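Local structure of HTH-type transcriptional regulator KdgR (Escherichia coli, 1YSP) at residues Gly27-Asp32 and Lys77-Gly82. The protein represses transcription of genes for uptake and breakdown of 2-keto-3-deoxygluconate, and of eda, the structure here being its C-terminal IclR-type effector domain without the DNA-binding part. Sequence-based numbering, arbitrary orientation.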
loop_
_atom_site.group_PDB
_atom_site.type_symbol
_atom_site.label_atom_id
_atom_site.label_comp_id
_atom_site.label_asym_id
_atom_site.label_seq_id
_atom_site.Cartn_x
_atom_site.Cartn_y
_atom_site.Cartn_z
ATOM N N GLY A 27 -1.093 3.935 -5.306
ATOM C CA GLY A 27 -1.648 4.999 -4.457
ATOM C C GLY A 27 -0.578 6.001 -4.068
ATOM O O GLY A 27 0.552 5.662 -3.983
ATOM N N ALA A 28 -0.934 7.254 -3.793
ATOM C CA ALA A 28 0.062 8.227 -3.374
ATOM C C ALA A 28 -0.479 9.048 -2.205
ATOM O O ALA A 28 -1.668 9.049 -1.978
ATOM C CB ALA A 28 0.418 9.158 -4.579
ATOM N N LEU A 29 0.399 9.765 -1.501
ATOM C CA LEU A 29 0.005 10.576 -0.345
ATOM C C LEU A 29 -0.660 11.862 -0.835
ATOM O O LEU A 29 -0.146 12.536 -1.745
ATOM C CB LEU A 29 1.223 10.904 0.516
ATOM C CG LEU A 29 0.971 11.644 1.840
ATOM C CD1 LEU A 29 0.188 10.811 2.838
ATOM C CD2 LEU A 29 2.265 12.063 2.404
ATOM N N ASP A 30 -1.838 12.155 -0.294
ATOM C CA ASP A 30 -2.452 13.445 -0.539
ATOM C C ASP A 30 -2.789 14.026 0.819
ATOM O O ASP A 30 -3.876 13.799 1.352
ATOM C CB ASP A 30 -3.693 13.336 -1.419
ATOM C CG ASP A 30 -4.271 14.715 -1.794
ATOM O OD1 ASP A 30 -3.595 15.748 -1.599
ATOM O OD2 ASP A 30 -5.408 14.757 -2.280
ATOM N N GLU A 31 -1.798 14.701 1.383
ATOM C CA GLU A 31 -1.941 15.416 2.643
ATOM C C GLU A 31 -2.086 14.469 3.832
ATOM O O GLU A 31 -1.081 14.188 4.471
ATOM C CB GLU A 31 -3.062 16.465 2.558
ATOM C CG GLU A 31 -2.820 17.407 1.381
ATOM C CD GLU A 31 -3.327 18.806 1.611
ATOM O OE1 GLU A 31 -4.458 18.945 2.124
ATOM O OE2 GLU A 31 -2.583 19.762 1.273
ATOM N N ASP A 32 -3.298 13.990 4.119
ATOM C CA ASP A 32 -3.549 13.084 5.260
ATOM C C ASP A 32 -4.427 11.891 4.847
ATOM O O ASP A 32 -5.217 11.336 5.644
ATOM C CB ASP A 32 -4.254 13.834 6.380
ATOM C CG ASP A 32 -5.708 14.133 6.041
ATOM O OD1 ASP A 32 -6.017 14.230 4.827
ATOM O OD2 ASP A 32 -6.542 14.261 6.983
ATOM N N LYS A 77 3.991 11.678 12.752
ATOM C CA LYS A 77 3.085 12.211 13.771
ATOM C C LYS A 77 2.469 13.554 13.290
ATOM O O LYS A 77 1.299 13.814 13.535
ATOM C CB LYS A 77 3.773 12.282 15.149
ATOM C CG LYS A 77 3.770 10.935 15.925
ATOM C CD LYS A 77 4.414 11.069 17.333
ATOM C CE LYS A 77 3.807 12.272 18.096
ATOM N NZ LYS A 77 4.279 12.468 19.515
ATOM N N GLN A 78 3.240 14.348 12.555
ATOM C CA GLN A 78 2.743 15.578 11.877
ATOM C C GLN A 78 1.607 15.318 10.875
ATOM O O GLN A 78 0.525 15.923 10.966
ATOM C CB GLN A 78 3.908 16.322 11.197
ATOM C CG GLN A 78 3.489 17.490 10.285
ATOM C CD GLN A 78 4.675 18.302 9.695
ATOM O OE1 GLN A 78 5.686 17.743 9.215
ATOM N NE2 GLN A 78 4.525 19.637 9.698
ATOM N N ILE A 79 1.855 14.429 9.912
ATOM C CA ILE A 79 0.821 14.026 8.946
ATOM C C ILE A 79 -0.461 13.560 9.688
ATOM O O ILE A 79 -1.572 13.963 9.362
ATOM C CB ILE A 79 1.346 12.904 8.019
ATOM C CG1 ILE A 79 2.510 13.398 7.139
ATOM C CG2 ILE A 79 0.215 12.361 7.146
ATOM C CD1 ILE A 79 3.445 12.272 6.637
ATOM N N LEU A 80 -0.301 12.723 10.714
ATOM C CA LEU A 80 -1.462 12.123 11.380
ATOM C C LEU A 80 -2.183 13.036 12.387
ATOM O O LEU A 80 -3.289 12.723 12.858
ATOM C CB LEU A 80 -1.050 10.826 12.065
ATOM C CG LEU A 80 -0.555 9.733 11.118
ATOM C CD1 LEU A 80 -0.089 8.585 12.002
ATOM C CD2 LEU A 80 -1.656 9.345 10.166
ATOM N N GLU A 81 -1.588 14.191 12.669
ATOM C CA GLU A 81 -2.197 15.150 13.628
ATOM C C GLU A 81 -3.642 15.511 13.342
ATOM O O GLU A 81 -4.471 15.562 14.254
ATOM C CB GLU A 81 -1.359 16.435 13.673
ATOM C CG GLU A 81 -0.332 16.395 14.747
ATOM C CD GLU A 81 -0.916 16.743 16.100
ATOM O OE1 GLU A 81 -0.810 17.933 16.500
ATOM O OE2 GLU A 81 -1.491 15.843 16.759
ATOM N N GLY A 82 -3.938 15.751 12.069
ATOM C CA GLY A 82 -5.258 16.194 11.644
ATOM C C GLY A 82 -6.322 15.103 11.530
ATOM O O GLY A 82 -7.528 15.399 11.585
#
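I79, near the C-terminal end of helix 73-80, meets the end of strand 24-30 through CD1 and the turn after it through CG2, and it buries more surface here than any other residue. One branch is short: CG2 lies 3.5 Å from the backbone O of E31, a van der Waals approach of a methyl to a carbonyl. At the tip of the longer branch, I79 CD1 comes to 4.4 Å from L29 CD2, a loose apolar contact. The first torsion of I79 (chi1 -65°) sets CG2 anti to the backbone N and CG1 beside it, and the second (chi2 156°) carries CD1 on from there.

D32 contributes through its methylene rather than its carboxylate: CB comes to 4.0 Å from I79 O, and the CA atoms of these two residues are 5.8 Å apart, the nearest backbone approach between the segments. E31 takes part through its main chain; the nearest approach of its side chain is CB to I79 CG2, 7.0 Å. With its positive phi (70°), E31 is the middle residue of a classic gamma turn between strands 24-30 and 33-40, in which D32 N gives a weak hydrogen bond to D30 O; S33 OG bonds the same oxygen.

Around this point L58 touches both L29 and I79, and L68 of helix 62-69 also packs on I79. The contact therefore joins a hairpin turn of the antiparallel sheet to the end of a helix at the domain surface. With 165 Å² buried in all and no polar bond between the segments, its chemistry implies modest, mainly van der Waals cohesion: one apolar pair and a methyl against a carbonyl.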